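Side-chain contacts in beta-glycosidase (Bacteroides caccae, PDB 6T2R), which acts as a family 16 glycoside hydrolase, an endo-acting beta-galactosidase that probably cleaves the O-glycans of mucin to begin their breakdown by gut bacteria: residues A[108-113]-A[228-233]; A[112-117]-A[124-129]; A[145-150]-A[154-159]; A[162-167]-A[209-214]; A[198-201]-A[206-209]. One frame throughout, in Å; residues are numbered along the deposited sequence.

Contact 1 of 5, residues A[108-113]-A[228-233]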
# COMPACT_ATOMS: atom_id res chain seq x y z
N GLY A 108 12.59 -7.46 -2.16
CA GLY A 108 12.17 -7.74 -3.54
C GLY A 108 11.29 -6.64 -4.09
O GLY A 108 11.34 -5.49 -3.59
N ARG A 109 10.53 -6.99 -5.14
CA ARG A 109 9.65 -6.08 -5.92
C ARG A 109 8.22 -6.44 -5.53
O ARG A 109 7.86 -7.60 -5.65
CB ARG A 109 9.92 -6.27 -7.42
CG ARG A 109 8.78 -5.83 -8.34
CD ARG A 109 9.21 -5.69 -9.79
NE ARG A 109 10.23 -4.68 -10.00
CZ ARG A 109 10.80 -4.42 -11.17
NH1 ARG A 109 10.43 -5.08 -12.24
NH2 ARG A 109 11.73 -3.48 -11.27
N ILE A 110 7.48 -5.50 -5.00
CA ILE A 110 6.03 -5.68 -4.71
C ILE A 110 5.27 -4.87 -5.74
O ILE A 110 5.57 -3.64 -5.85
CB ILE A 110 5.71 -5.28 -3.27
CG1 ILE A 110 6.61 -6.04 -2.29
CG2 ILE A 110 4.26 -5.54 -2.99
CD1 ILE A 110 6.38 -5.70 -0.84
N GLU A 111 4.35 -5.49 -6.46
CA GLU A 111 3.54 -4.77 -7.47
C GLU A 111 2.08 -5.12 -7.26
O GLU A 111 1.76 -6.30 -6.90
CB GLU A 111 3.88 -5.11 -8.93
CG GLU A 111 5.28 -4.75 -9.35
CD GLU A 111 5.60 -5.22 -10.77
OE1 GLU A 111 5.00 -6.19 -11.20
OE2 GLU A 111 6.46 -4.61 -11.43
N VAL A 112 1.24 -4.11 -7.42
CA VAL A 112 -0.23 -4.27 -7.30
C VAL A 112 -0.85 -3.59 -8.52
O VAL A 112 -0.53 -2.38 -8.79
CB VAL A 112 -0.75 -3.68 -5.98
CG1 VAL A 112 -2.26 -3.81 -5.84
CG2 VAL A 112 -0.05 -4.31 -4.79
N ARG A 113 -1.75 -4.30 -9.18
CA ARG A 113 -2.46 -3.75 -10.37
C ARG A 113 -3.89 -3.42 -9.94
O ARG A 113 -4.63 -4.33 -9.43
CB ARG A 113 -2.34 -4.72 -11.55
CG ARG A 113 -3.12 -4.24 -12.77
CD ARG A 113 -2.95 -5.14 -13.97
NE ARG A 113 -3.30 -4.46 -15.21
CZ ARG A 113 -4.41 -4.68 -15.92
NH1 ARG A 113 -5.32 -5.53 -15.50
NH2 ARG A 113 -4.62 -3.99 -17.02
N GLN A 228 8.23 -7.01 5.68
CA GLN A 228 7.09 -6.08 5.53
C GLN A 228 5.79 -6.88 5.55
O GLN A 228 5.82 -8.06 5.12
CB GLN A 228 7.27 -5.31 4.21
CG GLN A 228 8.63 -4.61 4.11
CD GLN A 228 8.66 -3.32 4.89
OE1 GLN A 228 7.68 -2.58 4.90
NE2 GLN A 228 9.77 -3.06 5.60
N TYR A 229 4.70 -6.26 5.99
CA TYR A 229 3.33 -6.70 5.60
C TYR A 229 2.71 -5.62 4.71
O TYR A 229 3.10 -4.42 4.79
CB TYR A 229 2.50 -7.07 6.82
CG TYR A 229 1.91 -5.96 7.66
CD1 TYR A 229 0.62 -5.53 7.45
CD2 TYR A 229 2.61 -5.41 8.73
CE1 TYR A 229 0.04 -4.55 8.24
CE2 TYR A 229 2.04 -4.44 9.54
CZ TYR A 229 0.74 -4.02 9.30
OH TYR A 229 0.15 -3.10 10.10
N LEU A 230 1.77 -6.05 3.87
CA LEU A 230 1.16 -5.25 2.79
C LEU A 230 -0.26 -4.89 3.20
O LEU A 230 -0.94 -5.76 3.75
CB LEU A 230 1.12 -6.11 1.53
CG LEU A 230 0.44 -5.45 0.34
CD1 LEU A 230 1.06 -4.10 -0.02
CD2 LEU A 230 0.49 -6.40 -0.85
N LEU A 231 -0.62 -3.64 3.03
CA LEU A 231 -1.96 -3.06 3.28
C LEU A 231 -2.45 -2.53 1.93
O LEU A 231 -1.66 -1.81 1.22
CB LEU A 231 -1.87 -1.91 4.29
CG LEU A 231 -1.27 -2.24 5.66
CD1 LEU A 231 0.26 -2.09 5.65
CD2 LEU A 231 -1.83 -1.32 6.73
N ILE A 232 -3.70 -2.81 1.63
CA ILE A 232 -4.46 -2.29 0.46
C ILE A 232 -5.82 -1.86 1.00
O ILE A 232 -6.51 -2.73 1.58
CB ILE A 232 -4.62 -3.33 -0.66
CG1 ILE A 232 -3.27 -3.88 -1.10
CG2 ILE A 232 -5.39 -2.68 -1.80
CD1 ILE A 232 -3.32 -5.05 -2.06
N ASP A 233 -6.17 -0.58 0.92
CA ASP A 233 -7.39 -0.16 1.66
C ASP A 233 -7.89 1.16 1.11
O ASP A 233 -7.07 2.05 0.81
CB ASP A 233 -7.12 -0.08 3.17
CG ASP A 233 -6.15 1.02 3.56
OD1 ASP A 233 -4.93 0.86 3.33
OD2 ASP A 233 -6.64 2.07 4.03
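Val112 turns its CG1 anti to its own backbone N (chi1 179°), and Ile232 sets CG1 anti to the carbonyl carbon (chi1 -55°) with CD1 carried on in an extended chain. These settings aim the two side chains at each other, tip to tip, and Val112 CG1 meets Ile232 CD1 at 4.1 Å. Two residues earlier on each strand, where the next inward-facing side chains lie, Leu230 CD2 approaches both Ile110 and Val112. It lies 4.4 Å from Ile110 CG2 and, at a slightly looser 4.5 Å, faces Val112 CG2, the second branch of the valine. The strands run nearly parallel, 13° apart, with their axes 10.4 Å from each other. That spacing belongs to strands of two facing sheets, which meet through side chains and not through backbone bonds. Strand 108-116 is hydrogen-bonded to strands 187-195 and 251-263, strand 228-233 to strands 92-98 and 125-130, so the contact lies in the core of the beta-sandwich, the jelly roll of family 16. Beta-branched Ile110, Val112 and Ile232 suit extended backbone, while the longer Leu230 reaches across from the opposite sheet. Val258 from strand 251-263 also packs on Leu230. Methyl groups alone meet here, in a wholly buried place without polar partners, and the cohesion of the contact therefore comes from dispersion and the exclusion of water.

Contact 2 of 5, residues A[112-117]-A[124-129]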
# COMPACT_ATOMS: atom_id res chain seq x y z
N VAL A 112 1.24 -4.11 -7.42
CA VAL A 112 -0.23 -4.27 -7.30
C VAL A 112 -0.85 -3.59 -8.52
O VAL A 112 -0.53 -2.38 -8.79
CB VAL A 112 -0.75 -3.68 -5.98
CG1 VAL A 112 -2.26 -3.81 -5.84
CG2 VAL A 112 -0.05 -4.31 -4.79
N ARG A 113 -1.75 -4.30 -9.18
CA ARG A 113 -2.46 -3.75 -10.37
C ARG A 113 -3.89 -3.42 -9.94
O ARG A 113 -4.63 -4.33 -9.43
CB ARG A 113 -2.34 -4.72 -11.55
CG ARG A 113 -3.12 -4.24 -12.77
CD ARG A 113 -2.95 -5.14 -13.97
NE ARG A 113 -3.30 -4.46 -15.21
CZ ARG A 113 -4.41 -4.68 -15.92
NH1 ARG A 113 -5.32 -5.53 -15.50
NH2 ARG A 113 -4.62 -3.99 -17.02
N ALA A 114 -4.29 -2.17 -10.12
CA ALA A 114 -5.52 -1.62 -9.53
C ALA A 114 -6.08 -0.56 -10.45
O ALA A 114 -5.28 0.19 -11.09
CB ALA A 114 -5.24 -1.02 -8.16
N ARG A 115 -7.41 -0.47 -10.45
CA ARG A 115 -8.17 0.59 -11.14
C ARG A 115 -8.86 1.42 -10.06
O ARG A 115 -9.50 0.83 -9.20
CB ARG A 115 -9.11 -0.04 -12.16
CG ARG A 115 -9.99 0.98 -12.88
CD ARG A 115 -10.54 0.51 -14.23
NE ARG A 115 -11.39 -0.63 -13.99
CZ ARG A 115 -11.70 -1.57 -14.88
NH1 ARG A 115 -11.21 -1.56 -16.10
NH2 ARG A 115 -12.45 -2.59 -14.51
N LEU A 116 -8.74 2.75 -10.12
CA LEU A 116 -9.27 3.70 -9.12
C LEU A 116 -10.43 4.47 -9.73
O LEU A 116 -10.47 4.52 -10.97
CB LEU A 116 -8.15 4.66 -8.68
CG LEU A 116 -6.88 3.98 -8.17
CD1 LEU A 116 -5.87 4.98 -7.67
CD2 LEU A 116 -7.21 2.97 -7.06
N HIS A 117 -11.24 5.11 -8.87
CA HIS A 117 -12.43 5.93 -9.21
C HIS A 117 -12.41 7.23 -8.40
O HIS A 117 -12.36 7.15 -7.18
CB HIS A 117 -13.71 5.10 -9.00
CG HIS A 117 -13.74 3.84 -9.80
ND1 HIS A 117 -14.27 3.79 -11.08
CD2 HIS A 117 -13.24 2.61 -9.53
CE1 HIS A 117 -14.08 2.58 -11.58
NE2 HIS A 117 -13.45 1.83 -10.64
N PRO A 124 -7.55 6.15 -1.48
CA PRO A 124 -7.12 4.74 -1.44
C PRO A 124 -5.59 4.63 -1.46
O PRO A 124 -4.97 5.43 -2.11
CB PRO A 124 -7.69 4.16 -2.73
CG PRO A 124 -7.77 5.38 -3.63
CD PRO A 124 -8.28 6.46 -2.72
N ALA A 125 -5.04 3.68 -0.71
CA ALA A 125 -3.59 3.51 -0.52
C ALA A 125 -3.19 2.06 -0.71
O ALA A 125 -4.00 1.14 -0.45
CB ALA A 125 -3.17 4.02 0.84
N ILE A 126 -1.94 1.86 -1.15
CA ILE A 126 -1.23 0.55 -1.18
C ILE A 126 0.10 0.79 -0.48
O ILE A 126 0.84 1.69 -0.91
CB ILE A 126 -1.04 0.08 -2.64
CG1 ILE A 126 -2.39 -0.06 -3.36
CG2 ILE A 126 -0.23 -1.20 -2.68
CD1 ILE A 126 -2.32 -0.22 -4.87
N TRP A 127 0.41 0.03 0.55
CA TRP A 127 1.55 0.43 1.40
C TRP A 127 1.99 -0.71 2.28
O TRP A 127 1.23 -1.71 2.40
CB TRP A 127 1.16 1.69 2.17
CG TRP A 127 -0.03 1.62 3.07
CD1 TRP A 127 -1.34 1.36 2.76
CD2 TRP A 127 -0.03 2.00 4.47
NE1 TRP A 127 -2.14 1.51 3.87
CE2 TRP A 127 -1.36 1.89 4.92
CE3 TRP A 127 0.97 2.41 5.36
CZ2 TRP A 127 -1.71 2.18 6.23
CZ3 TRP A 127 0.63 2.69 6.67
CH2 TRP A 127 -0.70 2.57 7.08
N THR A 128 3.18 -0.57 2.84
CA THR A 128 3.79 -1.58 3.72
C THR A 128 4.33 -0.95 5.00
O THR A 128 4.74 0.21 5.01
CB THR A 128 4.88 -2.38 3.01
OG1 THR A 128 6.06 -1.57 2.95
CG2 THR A 128 4.42 -2.87 1.65
N LEU A 129 4.27 -1.78 6.05
CA LEU A 129 4.71 -1.54 7.44
C LEU A 129 5.55 -2.74 7.85
O LEU A 129 5.48 -3.78 7.21
CB LEU A 129 3.47 -1.38 8.32
CG LEU A 129 2.74 -0.05 8.15
CD1 LEU A 129 1.55 -0.00 9.06
CD2 LEU A 129 3.68 1.13 8.41
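Between two strands consecutive in the chain that face each other from opposite sheets, a beta-arch, Val112, Ala114 and Leu116 meet Ile126 and Pro124. The touching parts run 171° apart, yet side chains fill the gap instead of backbone bonds. Ile126 and Val112 point tip to tip and use both branches: Ile126 CD1 sits 3.7 Å from Val112 CG1, and Ile126 CG2 lies 3.8 Å from Val112 CG2. In the isoleucine CG1 stands beside the backbone N (chi1 -58°) and CG2 beside the carbonyl carbon, which sets each arm against one branch of the valine. Ile126 CD1 also approaches Ala114 CB, at 4.5 Å, where a small residue is enough because the isoleucine does the reaching. Further on, Leu116 CD2 rests 4.2 Å from Pro124 CG. A proline fits there, at the entry to strand 125-130, since it offers a compact apolar ring. Tyr190 and Arg149 pack on Leu116, and Met234 on Pro124, so this end of the arch is enclosed by other parts of the chain. Alternate residues turned inward from two stacked sheets, joined by a short crossing loop, are the pattern of a beta-sandwich such as the family 16 jelly roll.

Contact 3 of 5, residues A[145-150]-A[154-159]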
# COMPACT_ATOMS: atom_id res chain seq x y z
N ASP A 145 4.85 3.89 1.19
CA ASP A 145 3.57 4.15 0.48
C ASP A 145 3.80 3.84 -1.00
O ASP A 145 4.45 4.63 -1.68
CB ASP A 145 3.15 5.60 0.77
CG ASP A 145 2.93 5.82 2.26
OD1 ASP A 145 2.68 4.83 2.97
OD2 ASP A 145 3.00 6.98 2.69
N ILE A 146 3.33 2.70 -1.47
CA ILE A 146 3.45 2.30 -2.91
C ILE A 146 2.44 3.10 -3.75
O ILE A 146 2.75 3.41 -4.91
CB ILE A 146 3.28 0.79 -3.05
CG1 ILE A 146 4.24 0.04 -2.11
CG2 ILE A 146 3.43 0.38 -4.50
CD1 ILE A 146 4.04 -1.46 -1.98
N MET A 147 1.29 3.47 -3.18
CA MET A 147 0.28 4.29 -3.90
C MET A 147 -0.61 5.04 -2.90
O MET A 147 -1.12 4.42 -1.96
CB MET A 147 -0.57 3.38 -4.78
CG MET A 147 -1.46 4.07 -5.79
SD MET A 147 -2.93 4.82 -5.07
CE MET A 147 -3.82 3.35 -4.54
N GLU A 148 -0.80 6.33 -3.13
CA GLU A 148 -1.88 7.17 -2.55
C GLU A 148 -2.47 8.00 -3.68
O GLU A 148 -1.70 8.57 -4.42
CB GLU A 148 -1.25 8.01 -1.46
CG GLU A 148 -0.56 7.13 -0.44
CD GLU A 148 -0.36 7.79 0.87
OE1 GLU A 148 0.76 8.35 1.07
OE2 GLU A 148 -1.33 7.78 1.66
N ARG A 149 -3.79 7.94 -3.88
CA ARG A 149 -4.49 8.77 -4.90
C ARG A 149 -5.60 9.58 -4.21
O ARG A 149 -6.60 9.02 -3.71
CB ARG A 149 -4.98 7.89 -6.06
CG ARG A 149 -5.12 8.65 -7.37
CD ARG A 149 -6.20 9.72 -7.39
NE ARG A 149 -7.47 9.03 -7.38
CZ ARG A 149 -8.16 8.71 -8.48
NH1 ARG A 149 -7.77 9.13 -9.67
NH2 ARG A 149 -9.25 7.98 -8.37
N LEU A 150 -5.41 10.90 -4.24
CA LEU A 150 -6.28 11.91 -3.60
C LEU A 150 -7.41 12.32 -4.55
O LEU A 150 -7.11 12.76 -5.69
CB LEU A 150 -5.43 13.13 -3.26
CG LEU A 150 -4.83 13.19 -1.85
CD1 LEU A 150 -4.35 11.84 -1.37
CD2 LEU A 150 -3.69 14.20 -1.79
N SER A 154 -5.22 12.92 -11.38
CA SER A 154 -4.62 12.07 -12.43
C SER A 154 -3.14 11.80 -12.10
O SER A 154 -2.36 11.46 -13.02
CB SER A 154 -4.76 12.77 -13.74
OG SER A 154 -3.93 13.93 -13.72
N ILE A 155 -2.76 11.98 -10.83
CA ILE A 155 -1.39 11.62 -10.34
C ILE A 155 -1.55 10.79 -9.07
O ILE A 155 -2.61 10.90 -8.43
CB ILE A 155 -0.57 12.87 -10.05
CG1 ILE A 155 -1.31 13.73 -9.01
CG2 ILE A 155 -0.23 13.60 -11.35
CD1 ILE A 155 -0.44 14.72 -8.25
N VAL A 156 -0.51 10.05 -8.70
CA VAL A 156 -0.45 9.36 -7.38
C VAL A 156 0.83 9.83 -6.70
O VAL A 156 1.78 10.23 -7.40
CB VAL A 156 -0.47 7.83 -7.50
CG1 VAL A 156 -1.76 7.32 -8.13
CG2 VAL A 156 0.76 7.30 -8.21
N TYR A 157 0.83 9.73 -5.39
CA TYR A 157 2.01 9.94 -4.51
C TYR A 157 2.62 8.57 -4.24
O TYR A 157 1.89 7.61 -3.89
CB TYR A 157 1.60 10.64 -3.23
CG TYR A 157 1.05 12.04 -3.42
CD1 TYR A 157 -0.21 12.25 -3.97
CD2 TYR A 157 1.77 13.15 -3.02
CE1 TYR A 157 -0.73 13.52 -4.14
CE2 TYR A 157 1.26 14.43 -3.18
CZ TYR A 157 0.01 14.62 -3.74
OH TYR A 157 -0.49 15.87 -3.90
N GLN A 158 3.94 8.50 -4.35
CA GLN A 158 4.73 7.42 -3.72
C GLN A 158 5.66 8.09 -2.69
O GLN A 158 6.21 9.19 -2.99
CB GLN A 158 5.42 6.64 -4.84
CG GLN A 158 4.42 5.98 -5.80
CD GLN A 158 5.11 5.12 -6.84
OE1 GLN A 158 5.83 5.64 -7.70
NE2 GLN A 158 4.93 3.81 -6.74
N THR A 159 5.79 7.50 -1.49
CA THR A 159 6.40 8.18 -0.31
C THR A 159 6.99 7.17 0.66
O THR A 159 6.55 6.02 0.66
CB THR A 159 5.37 9.00 0.47
OG1 THR A 159 4.47 9.60 -0.44
CG2 THR A 159 6.03 10.09 1.28
O HOH W 1 -3.21 11.97 -5.96
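The segments 145-150 and 154-159 pair antiparallel through Asp145 with Thr159 and Glu148 with Tyr157, and the register slips by one between them at a classic beta bulge, where Ile146 and Met147 both face Ile126. Backbone bonds close each pair, among them Asp145 N to Thr159 O at 2.8 Å and Tyr157 N to Glu148 O at 2.9 Å. The spacing of Glu143, Asp145 and Glu148 matches the bulged active-site signature of family 16, and the bulge sets the last two on one face, with Asp145 OD2 3.1 Å from Glu148 OE1. On the other face, Val156 CG1 lies across the bent chain of Met147, and Arg149 CG passes 3.7 Å from Val156 CG1 before its NH1 reaches Asp153 O. Leu150 CD2 meets Tyr157 CE1 at 3.8 Å; Trp240 lies edge-to-face with that ring. Water 1 joins Leu150 N to Ile155 O. Glutamine suits position 158, since its amide serves several partners, Asn208 ND2 and His202 O among them. Its CG stands beside the backbone N (chi1 -61°) and the chain runs on extended, which carries the amide to Ile146. Gln158 NE2 donates to Ile146 O, which lies close to the amide plane, over 2.9 Å with an N-H...O angle of 154°.

Contact 4 of 5, residues A[162-167]-A[209-214]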
# COMPACT_ATOMS: atom_id res chain seq x y z
N SER A 162 9.81 7.84 8.07
CA SER A 162 10.75 7.25 9.04
C SER A 162 10.93 8.17 10.25
O SER A 162 10.46 9.27 10.22
CB SER A 162 12.08 7.03 8.36
OG SER A 162 12.68 8.28 8.01
N HIS A 163 11.75 7.75 11.20
CA HIS A 163 12.27 8.64 12.28
C HIS A 163 12.90 9.87 11.65
O HIS A 163 12.72 10.98 12.13
CB HIS A 163 13.25 7.86 13.13
CG HIS A 163 14.02 8.66 14.11
ND1 HIS A 163 13.45 9.13 15.25
CD2 HIS A 163 15.32 9.06 14.11
CE1 HIS A 163 14.38 9.77 15.94
NE2 HIS A 163 15.53 9.76 15.26
N TYR A 164 13.62 9.67 10.56
CA TYR A 164 14.44 10.72 9.92
C TYR A 164 13.51 11.72 9.23
O TYR A 164 13.71 12.90 9.44
CB TYR A 164 15.44 10.03 8.98
CG TYR A 164 16.40 10.92 8.24
CD1 TYR A 164 16.09 11.41 6.98
CD2 TYR A 164 17.67 11.19 8.75
CE1 TYR A 164 16.99 12.15 6.25
CE2 TYR A 164 18.58 11.95 8.03
CZ TYR A 164 18.23 12.45 6.79
OH TYR A 164 19.12 13.15 6.03
N THR A 165 12.53 11.25 8.45
CA THR A 165 11.65 12.13 7.67
C THR A 165 10.66 12.82 8.60
O THR A 165 10.37 13.98 8.37
CB THR A 165 10.87 11.39 6.59
OG1 THR A 165 9.92 10.52 7.22
CG2 THR A 165 11.79 10.67 5.62
N TYR A 166 10.09 12.08 9.55
CA TYR A 166 8.95 12.54 10.37
C TYR A 166 9.45 13.09 11.71
O TYR A 166 9.27 14.27 11.99
CB TYR A 166 7.93 11.41 10.55
CG TYR A 166 6.69 11.83 11.29
CD1 TYR A 166 5.61 12.42 10.65
CD2 TYR A 166 6.59 11.60 12.66
CE1 TYR A 166 4.47 12.78 11.35
CE2 TYR A 166 5.46 11.97 13.37
CZ TYR A 166 4.40 12.57 12.71
OH TYR A 166 3.30 12.88 13.44
N THR A 167 10.04 12.28 12.58
CA THR A 167 10.46 12.76 13.92
C THR A 167 11.56 13.85 13.81
O THR A 167 11.42 14.88 14.49
CB THR A 167 10.85 11.60 14.83
OG1 THR A 167 9.83 10.61 14.76
CG2 THR A 167 11.02 12.06 16.26
N PHE A 209 10.82 7.66 -8.58
CA PHE A 209 11.94 8.25 -7.82
C PHE A 209 12.61 7.14 -7.03
O PHE A 209 12.03 6.03 -6.96
CB PHE A 209 11.49 9.39 -6.92
CG PHE A 209 10.96 9.00 -5.57
CD1 PHE A 209 9.69 8.48 -5.43
CD2 PHE A 209 11.69 9.27 -4.42
CE1 PHE A 209 9.18 8.19 -4.18
CE2 PHE A 209 11.19 8.97 -3.16
CZ PHE A 209 9.93 8.43 -3.04
N VAL A 210 13.81 7.48 -6.54
CA VAL A 210 14.70 6.59 -5.75
C VAL A 210 14.75 7.20 -4.34
O VAL A 210 14.93 8.39 -4.23
CB VAL A 210 16.11 6.47 -6.39
CG1 VAL A 210 17.06 5.60 -5.56
CG2 VAL A 210 16.05 5.94 -7.81
N TYR A 211 14.54 6.41 -3.30
CA TYR A 211 14.87 6.85 -1.93
C TYR A 211 16.18 6.18 -1.54
O TYR A 211 16.19 4.96 -1.37
CB TYR A 211 13.79 6.57 -0.90
CG TYR A 211 14.05 7.34 0.37
CD1 TYR A 211 13.82 8.71 0.41
CD2 TYR A 211 14.63 6.74 1.47
CE1 TYR A 211 14.08 9.44 1.56
CE2 TYR A 211 14.93 7.45 2.62
CZ TYR A 211 14.64 8.82 2.67
OH TYR A 211 14.91 9.57 3.79
N PRO A 212 17.28 6.95 -1.44
CA PRO A 212 18.59 6.41 -1.10
C PRO A 212 18.85 6.27 0.41
O PRO A 212 18.38 7.10 1.17
CB PRO A 212 19.54 7.44 -1.72
CG PRO A 212 18.81 8.76 -1.53
CD PRO A 212 17.34 8.41 -1.69
N ARG A 213 19.62 5.24 0.77
CA ARG A 213 20.37 5.15 2.04
C ARG A 213 21.60 6.04 1.92
O ARG A 213 22.54 5.69 1.13
CB ARG A 213 20.77 3.71 2.35
CG ARG A 213 21.40 3.56 3.74
CD ARG A 213 22.07 2.22 4.01
NE ARG A 213 21.19 1.05 3.96
CZ ARG A 213 20.47 0.51 4.98
NH1 ARG A 213 20.45 1.04 6.20
NH2 ARG A 213 19.72 -0.59 4.76
N ILE A 214 21.64 7.11 2.71
CA ILE A 214 22.75 8.10 2.66
C ILE A 214 23.65 7.94 3.89
O ILE A 214 23.21 7.44 4.93
CB ILE A 214 22.21 9.54 2.48
CG1 ILE A 214 21.36 10.02 3.65
CG2 ILE A 214 21.47 9.63 1.16
CD1 ILE A 214 21.26 11.53 3.79
O HOH W 2 14.25 7.99 5.90
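Tyr211 pushes its hydroxyl into the angle between two side chains of a short, weakly bonded helical turn, Tyr211 OH lying 3.9 Å from Tyr164 CD1 and 3.8 Å from Thr165 CG2. Beside it, Ile214 CD1 touches Tyr164 OH at 3.5 Å, the two side chains crossing at about a right angle. Water 2 ties the same phenol of Tyr211 to the helix start: it donates to Tyr211 OH and lies 2.6 Å from Ser162 OG. A tyrosine suits position 211 because its ring spans apolar ground while its end meets a polar helix start. Behind this shell stands a capping box. Ser162 OG, at the N-cap, accepts from Thr165 N at 3.0 Å, and Thr165 OG1 accepts from Ser162 N at 2.8 Å. Thr165 can do both jobs because its OG1 lies between backbone N and carbonyl carbon (chi1 68°), turned back to Ser162, which puts CG2 against Tyr211. The Tyr164 hydroxyl is held in turn by Asn173 O, and Gln221 NE2 makes a weak bond to Tyr211 OH. Val160 of strand 155-161 packs on Tyr211, and strand 206-212 pairs with strand 198-203; the contact therefore joins the helical turn after strand 155-161 to the end of the hairpin 198-203/206-212.

Contact 5 of 5, residues A[198-201]-A[206-209]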
# COMPACT_ATOMS: atom_id res chain seq x y z
N SER A 198 18.80 1.38 -1.16
CA SER A 198 17.80 2.23 -1.86
C SER A 198 16.46 1.52 -2.04
O SER A 198 16.44 0.27 -2.18
CB SER A 198 18.30 2.67 -3.20
OG SER A 198 18.55 1.52 -4.00
N LEU A 199 15.40 2.32 -2.11
CA LEU A 199 14.08 1.89 -2.60
C LEU A 199 13.88 2.56 -3.97
O LEU A 199 14.26 3.72 -4.09
CB LEU A 199 12.98 2.30 -1.63
CG LEU A 199 13.10 1.84 -0.17
CD1 LEU A 199 11.82 2.19 0.59
CD2 LEU A 199 13.42 0.35 -0.06
N VAL A 200 13.30 1.85 -4.94
CA VAL A 200 12.95 2.41 -6.28
C VAL A 200 11.46 2.20 -6.53
O VAL A 200 11.03 1.03 -6.51
CB VAL A 200 13.77 1.77 -7.41
CG1 VAL A 200 13.46 2.46 -8.73
CG2 VAL A 200 15.27 1.76 -7.12
N PHE A 201 10.73 3.30 -6.75
CA PHE A 201 9.26 3.35 -6.97
C PHE A 201 8.96 3.41 -8.46
O PHE A 201 9.63 4.17 -9.17
CB PHE A 201 8.66 4.55 -6.25
CG PHE A 201 8.69 4.42 -4.74
CD1 PHE A 201 7.66 3.78 -4.05
CD2 PHE A 201 9.75 4.92 -4.02
CE1 PHE A 201 7.70 3.67 -2.66
CE2 PHE A 201 9.78 4.81 -2.64
CZ PHE A 201 8.76 4.20 -1.96
N LYS A 206 7.57 2.59 -15.32
CA LYS A 206 8.27 3.89 -15.31
C LYS A 206 8.79 4.17 -13.89
O LYS A 206 8.03 4.05 -12.92
CB LYS A 206 7.30 4.95 -15.83
CG LYS A 206 7.84 6.37 -15.94
CD LYS A 206 8.52 6.75 -17.26
CE LYS A 206 10.00 7.07 -17.12
NZ LYS A 206 10.72 6.99 -18.43
N ARG A 207 10.06 4.54 -13.76
CA ARG A 207 10.67 4.94 -12.48
C ARG A 207 10.09 6.30 -12.09
O ARG A 207 10.18 7.22 -12.89
CB ARG A 207 12.20 5.02 -12.59
CG ARG A 207 12.85 5.70 -11.38
CD ARG A 207 14.35 5.46 -11.17
NE ARG A 207 15.12 5.28 -12.39
CZ ARG A 207 15.45 6.25 -13.23
NH1 ARG A 207 15.08 7.50 -12.98
NH2 ARG A 207 16.15 5.96 -14.32
N ASN A 208 9.54 6.39 -10.88
CA ASN A 208 9.04 7.64 -10.25
C ASN A 208 10.25 8.30 -9.58
O ASN A 208 10.62 9.40 -9.96
CB ASN A 208 7.90 7.39 -9.27
CG ASN A 208 7.34 8.67 -8.67
OD1 ASN A 208 7.87 9.74 -8.94
ND2 ASN A 208 6.32 8.60 -7.82
N PHE A 209 10.82 7.66 -8.58
CA PHE A 209 11.94 8.25 -7.82
C PHE A 209 12.61 7.14 -7.03
O PHE A 209 12.03 6.03 -6.96
CB PHE A 209 11.49 9.39 -6.92
CG PHE A 209 10.96 9.00 -5.57
CD1 PHE A 209 9.69 8.48 -5.43
CD2 PHE A 209 11.69 9.27 -4.42
CE1 PHE A 209 9.18 8.19 -4.18
CE2 PHE A 209 11.19 8.97 -3.16
CZ PHE A 209 9.93 8.43 -3.04
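Lys206 starts the strand as an exposed residue whose side chain leaves the backbone away from the partner strand, as suits a lysine, and Arg207 beside it lays its aliphatic part obliquely over Val200. Arg207 CD is 4.0 Å from Val200 CG1, so the methylenes cover a partly exposed valine. The CA of Arg207 also offers a hydrogen to Phe201 O. At Asn208 the backbone N donates to Phe201 O over 2.8 Å. These strands form the hairpin 198-203 with 206-212, but they are strongly splayed, their directions 126° apart. Phe201 is bonded through its O to Asn208 N and through its N to Phe209 O. Asn208 uses its amide outside the hairpin, where ND2 donates to Asn178 O and Gln158 OE1, which ties the bend to strands 177-181 and 155-161. Phe209 takes the second backbone bond, its O accepting from Phe201 N at 3.0 Å with an almost straight N-H...O. Its CG sits between backbone N and carbonyl carbon (chi1 85°), and this swings the ring alongside that of Phe201. The planes are nearly parallel, 6° apart, with centroids separated by 4.8 Å, yet slid so far that overlap is slight. The tight point is Phe201 CD2 against Phe209 CE1 at 3.3 Å, and Gln158 packs on both phenylalanines.

Overall arrangement
From the N terminus, strand 108-116 opens contacts 1 and 2 together. Contact 2 closes first, over a short loop into strand 125-130 of the facing sheet; contact 3 follows in series, on segments that carry on that sheet. Contact 4 starts at helix 163-167 and spans a longer loop, within which contact 5 joins the two strands of the hairpin; contact 4 joins the helical turn after strand 155-161 to the end of strand 206-212, and the two share Phe209. Contact 1 closes last, at strand 228-233, so its loop encloses contacts 3, 4 and 5, and none cross. Contacts 1 and 2 join the two sheets, and Gln158 with Asn208 links contact 3 to contact 5.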